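Local coordinates for protein acetyl transferase (Salmonella typhimurium, PDB 1S7K) that transfers an acetyl group, probably from acetyl-coenzyme A, to the N-terminal alpha-amino group of ribosomal protein L7/L12, at residues T12-R17 / M113-Q118; M72-I75 / E80-G83. One frame throughout, in Å; residues are numbered along the deposited sequence.

Overall arrangement
Both contacts are largely buried in the GNAT domain and meet at strand 71-77, the neighbour of strand 14-18 in the mixed sheet; their centres lie about 9 Å apart. Contact 1 (12-17 with 113-118) lays a helix on one face of the sheet and works through leucine methyls against a small serine, with one water at its exposed end. Contact 2 (72-75 with 80-83) lies within the sheet, where backbone hydrogen bonds do most of the work. Ile75 ties the two together, since its CG1 is 3.5 Å from Leu16 CD2 and its CD1 is 3.6 Å from Met113 CE. In sequence, contact 2 is nested inside the loop that contact 1 closes.

Contact 1: T12-R17 / M113-Q118; sequences TTLELR and MSQSLQ
In this GNAT domain, helix 112-127, whose first turn contributes to the coenzyme A site, packs on the sheet through Leu14 and Leu16 of strand 14-18 and Gln115 and Ser116 of the helix. The short segments cross at -57°, with their axes 9.0 Å apart at the closest. Leu16 straddles Ser116: its CD1 lies 3.9 Å from the backbone Ser116 O, while its CD2 is 4.1 Å from Ser116 CB. A serine suits this buried position because its small side chain lets the helix backbone come close to a branched leucine. Its hydroxyl turns back onto the helix, with OG beside its own backbone N (chi1 -71°), and hydrogen-bonds to Ile112 O, so the polar atom is satisfied without help from the strand.

One residue earlier in the helix, Gln115 brings its amide nitrogen NE2 to 3.5 Å from Leu14 CD1, the two side chains crossing nearly at right angles. The extended glutamine brings its amide to the exposed margin of the interface, where NE2 donates to a water oxygen 2.9 Å away. That water makes only a weak, 3.5 Å link to Thr13 OG1, a loose bridge between loop and helix. Both glutamine and threonine fit a border where methyl packing gives way to solvent.

Met113 and Ser114, which bind coenzyme A in a complex of this enzyme, belong to this same turn; no coenzyme is bound here. Beneath the helix, Ile75 of strand 71-77 and Leu85 of strand 80-91 continue the apolar floor under Ser116, and Val10 adjoins both Leu16 and Ser116.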
loop_
_atom_site.group_PDB
_atom_site.type_symbol
_atom_site.label_atom_id
_atom_site.label_comp_id
_atom_site.label_asym_id
_atom_site.label_seq_id
_atom_site.Cartn_x
_atom_site.Cartn_y
_atom_site.Cartn_z
ATOM N N THR A 12 -4.719 -29.425 15.823
ATOM C CA THR A 12 -4.168 -30.309 16.825
ATOM C C THR A 12 -2.672 -30.132 16.985
ATOM O O THR A 12 -2.150 -30.115 18.086
ATOM C CB THR A 12 -4.461 -31.802 16.477
ATOM O OG1 THR A 12 -5.894 -31.978 16.520
ATOM C CG2 THR A 12 -3.769 -32.706 17.506
ATOM N N THR A 13 -1.992 -29.964 15.872
ATOM C CA THR A 13 -0.544 -29.799 15.878
ATOM C C THR A 13 -0.032 -28.382 15.541
ATOM O O THR A 13 1.154 -28.108 15.698
ATOM C CB THR A 13 0.033 -30.759 14.848
ATOM O OG1 THR A 13 -0.647 -30.528 13.604
ATOM C CG2 THR A 13 -0.259 -32.227 15.242
ATOM N N LEU A 14 -0.894 -27.500 15.048
ATOM C CA LEU A 14 -0.432 -26.157 14.683
ATOM C C LEU A 14 -1.033 -25.079 15.560
ATOM O O LEU A 14 -2.201 -25.177 16.013
ATOM C CB LEU A 14 -0.844 -25.884 13.222
ATOM C CG LEU A 14 -0.255 -26.797 12.145
ATOM C CD1 LEU A 14 -0.822 -26.461 10.684
ATOM C CD2 LEU A 14 1.264 -26.701 12.211
ATOM N N GLU A 15 -0.250 -24.019 15.792
ATOM C CA GLU A 15 -0.795 -22.855 16.482
ATOM C C GLU A 15 0.096 -21.640 16.129
ATOM O O GLU A 15 1.244 -21.807 15.697
ATOM C CB GLU A 15 -0.901 -23.074 18.008
ATOM C CG GLU A 15 0.387 -22.979 18.814
ATOM C CD GLU A 15 0.165 -23.157 20.353
ATOM O OE1 GLU A 15 -0.902 -23.636 20.824
ATOM O OE2 GLU A 15 1.101 -22.807 21.070
ATOM N N LEU A 16 -0.486 -20.444 16.191
ATOM C CA LEU A 16 0.240 -19.189 15.903
ATOM C C LEU A 16 0.451 -18.525 17.265
ATOM O O LEU A 16 -0.456 -18.545 18.106
ATOM C CB LEU A 16 -0.624 -18.260 15.054
ATOM C CG LEU A 16 -0.970 -18.735 13.646
ATOM C CD1 LEU A 16 -2.017 -17.815 13.038
ATOM C CD2 LEU A 16 0.336 -18.678 12.808
ATOM N N ARG A 17 1.645 -17.998 17.490
ATOM C CA ARG A 17 1.924 -17.275 18.705
ATOM C C ARG A 17 2.398 -15.872 18.283
ATOM O O ARG A 17 3.241 -15.731 17.378
ATOM C CB ARG A 17 3.025 -17.991 19.523
ATOM C CG ARG A 17 2.692 -19.450 19.859
ATOM C CD ARG A 17 3.781 -20.151 20.680
ATOM N NE ARG A 17 3.474 -21.585 20.818
ATOM C CZ ARG A 17 4.333 -22.516 21.244
ATOM N NH1 ARG A 17 3.965 -23.797 21.325
ATOM N NH2 ARG A 17 5.564 -22.182 21.608
ATOM N N MET A 113 0.788 -23.322 6.037
ATOM C CA MET A 113 0.434 -21.894 5.824
ATOM C C MET A 113 -1.047 -21.828 5.503
ATOM O O MET A 113 -1.756 -20.998 6.056
ATOM C CB MET A 113 1.293 -21.294 4.706
ATOM C CG MET A 113 0.946 -19.887 4.273
ATOM S SD MET A 113 0.750 -18.728 5.598
ATOM C CE MET A 113 2.012 -18.878 6.405
ATOM N N SER A 114 -1.539 -22.725 4.667
ATOM C CA SER A 114 -2.999 -22.673 4.323
ATOM C C SER A 114 -3.908 -22.834 5.563
ATOM O O SER A 114 -4.880 -22.085 5.716
ATOM C CB SER A 114 -3.331 -23.758 3.309
ATOM O OG SER A 114 -2.747 -23.453 2.037
ATOM N N GLN A 115 -3.581 -23.769 6.441
ATOM C CA GLN A 115 -4.418 -23.978 7.606
ATOM C C GLN A 115 -4.199 -22.847 8.558
ATOM O O GLN A 115 -5.171 -22.319 9.120
ATOM C CB GLN A 115 -4.116 -25.334 8.306
ATOM C CG GLN A 115 -4.515 -26.530 7.479
ATOM C CD GLN A 115 -4.382 -27.812 8.232
ATOM O OE1 GLN A 115 -5.384 -28.573 8.415
ATOM N NE2 GLN A 115 -3.181 -28.082 8.691
ATOM N N SER A 116 -2.948 -22.402 8.696
ATOM C CA SER A 116 -2.695 -21.295 9.636
ATOM C C SER A 116 -3.394 -20.013 9.183
ATOM O O SER A 116 -3.989 -19.268 9.981
ATOM C CB SER A 116 -1.191 -21.013 9.756
ATOM O OG SER A 116 -0.602 -22.094 10.469
ATOM N N LEU A 117 -3.345 -19.769 7.884
ATOM C CA LEU A 117 -3.966 -18.526 7.374
ATOM C C LEU A 117 -5.483 -18.564 7.486
ATOM O O LEU A 117 -6.072 -17.569 7.910
ATOM C CB LEU A 117 -3.517 -18.276 5.942
ATOM C CG LEU A 117 -4.163 -17.066 5.250
ATOM C CD1 LEU A 117 -3.879 -15.749 6.030
ATOM C CD2 LEU A 117 -3.625 -17.010 3.812
ATOM N N GLN A 118 -6.126 -19.706 7.223
ATOM C CA GLN A 118 -7.582 -19.718 7.334
ATOM C C GLN A 118 -7.977 -19.475 8.775
ATOM O O GLN A 118 -8.962 -18.760 9.046
ATOM C CB GLN A 118 -8.166 -21.050 6.859
ATOM C CG GLN A 118 -7.704 -21.352 5.438
ATOM C CD GLN A 118 -8.685 -22.253 4.747
ATOM O OE1 GLN A 118 -9.347 -23.084 5.419
ATOM N NE2 GLN A 118 -8.821 -22.110 3.427
HETATM O O HOH W 1 -2.933 -29.623 11.116
#

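Contact 2: M72-I75 / E80-G83; sequences MYLI and EMAG
Ile75 and Gly83 face each other with their CA atoms 5.2 Å apart, and the tight part of the contact is here. Ile75 N donates to Gly83 O at 3.0 Å in an almost straight bond (171°), although the donor stands above the carbonyl plane. Ile75 O is gripped twice: Ala82 N reaches it at 2.7 Å, close to the C=O axis, and Gly83 N adds a weak bond at 3.5 Å. Two consecutive residues opposite one make a classic beta bulge in the antiparallel hairpin of strands 71-77 and 80-91. Glycine suits the second bulge position, since its backbone there is almost fully stretched (phi 170°), a conformation that residues with a side chain rarely adopt; Ile75 CB sits 3.8 Å from Gly83 O. The branched isoleucine in turn fills the space between sheet and helix 112-127, touching Ile112.

On the other face the packing is lighter. Leu74 CD1 meets Met81 SD at 4.0 Å; Met81 CG lies anti to the backbone N (chi1 -152°) and the chain runs on extended to SD. Both side chains also rest on Leu27 of helix 24-33. Toward the hairpin turn, Glu80 is exposed and its CB points away from segment 72-75, a charged residue placed at the solvent side.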
loop_
_atom_site.group_PDB
_atom_site.type_symbol
_atom_site.label_atom_id
_atom_site.label_comp_id
_atom_site.label_asym_id
_atom_site.label_seq_id
_atom_site.Cartn_x
_atom_site.Cartn_y
_atom_site.Cartn_z
ATOM N N MET A 72 2.718 -9.731 13.646
ATOM C CA MET A 72 3.734 -10.695 13.329
ATOM C C MET A 72 3.495 -11.934 14.213
ATOM O O MET A 72 3.603 -11.832 15.439
ATOM C CB MET A 72 5.148 -10.158 13.568
ATOM C CG MET A 72 6.184 -11.241 13.305
ATOM S SD MET A 72 7.801 -10.606 13.756
ATOM C CE MET A 72 8.728 -11.793 13.206
ATOM N N TYR A 73 3.133 -13.070 13.583
ATOM C CA TYR A 73 2.931 -14.288 14.325
ATOM C C TYR A 73 3.958 -15.344 13.921
ATOM O O TYR A 73 4.413 -15.429 12.778
ATOM C CB TYR A 73 1.488 -14.830 14.070
ATOM C CG TYR A 73 0.377 -13.968 14.614
ATOM C CD1 TYR A 73 -0.032 -14.079 15.958
ATOM C CD2 TYR A 73 -0.283 -13.048 13.801
ATOM C CE1 TYR A 73 -1.097 -13.262 16.473
ATOM C CE2 TYR A 73 -1.314 -12.230 14.301
ATOM C CZ TYR A 73 -1.717 -12.347 15.635
ATOM O OH TYR A 73 -2.762 -11.566 16.109
ATOM N N LEU A 74 4.313 -16.178 14.885
ATOM C CA LEU A 74 5.207 -17.297 14.686
ATOM C C LEU A 74 4.331 -18.577 14.590
ATOM O O LEU A 74 3.417 -18.779 15.413
ATOM C CB LEU A 74 6.163 -17.413 15.886
ATOM C CG LEU A 74 7.229 -16.335 15.880
ATOM C CD1 LEU A 74 8.274 -16.613 16.973
ATOM C CD2 LEU A 74 7.956 -16.417 14.535
ATOM N N ILE A 75 4.602 -19.395 13.584
ATOM C CA ILE A 75 3.897 -20.661 13.319
ATOM C C ILE A 75 4.680 -21.774 14.013
ATOM O O ILE A 75 5.866 -21.942 13.719
ATOM C CB ILE A 75 3.895 -20.994 11.796
ATOM C CG1 ILE A 75 3.064 -19.986 10.971
ATOM C CG2 ILE A 75 3.259 -22.402 11.537
ATOM C CD1 ILE A 75 3.494 -20.104 9.444
ATOM N N GLU A 80 7.480 -26.879 17.641
ATOM C CA GLU A 80 8.740 -26.476 17.032
ATOM C C GLU A 80 8.469 -25.234 16.183
ATOM O O GLU A 80 7.483 -25.187 15.474
ATOM C CB GLU A 80 9.238 -27.580 16.122
ATOM C CG GLU A 80 10.672 -27.412 15.763
ATOM C CD GLU A 80 11.156 -28.456 14.814
ATOM O OE1 GLU A 80 10.601 -29.589 14.790
ATOM O OE2 GLU A 80 12.124 -28.142 14.091
ATOM N N MET A 81 9.331 -24.234 16.242
ATOM C CA MET A 81 9.053 -23.057 15.404
ATOM C C MET A 81 9.221 -23.439 13.920
ATOM O O MET A 81 10.220 -24.045 13.520
ATOM C CB MET A 81 9.989 -21.925 15.829
ATOM C CG MET A 81 9.449 -20.519 15.593
ATOM S SD MET A 81 10.866 -19.349 15.694
ATOM C CE MET A 81 11.619 -19.949 14.433
ATOM N N ALA A 82 8.242 -23.112 13.067
ATOM C CA ALA A 82 8.332 -23.509 11.668
ATOM C C ALA A 82 8.338 -22.386 10.640
ATOM O O ALA A 82 8.647 -22.627 9.493
ATOM C CB ALA A 82 7.186 -24.489 11.311
ATOM N N GLY A 83 7.938 -21.188 11.044
ATOM C CA GLY A 83 7.978 -20.075 10.099
ATOM C C GLY A 83 7.271 -18.875 10.652
ATOM O O GLY A 83 6.973 -18.836 11.826
#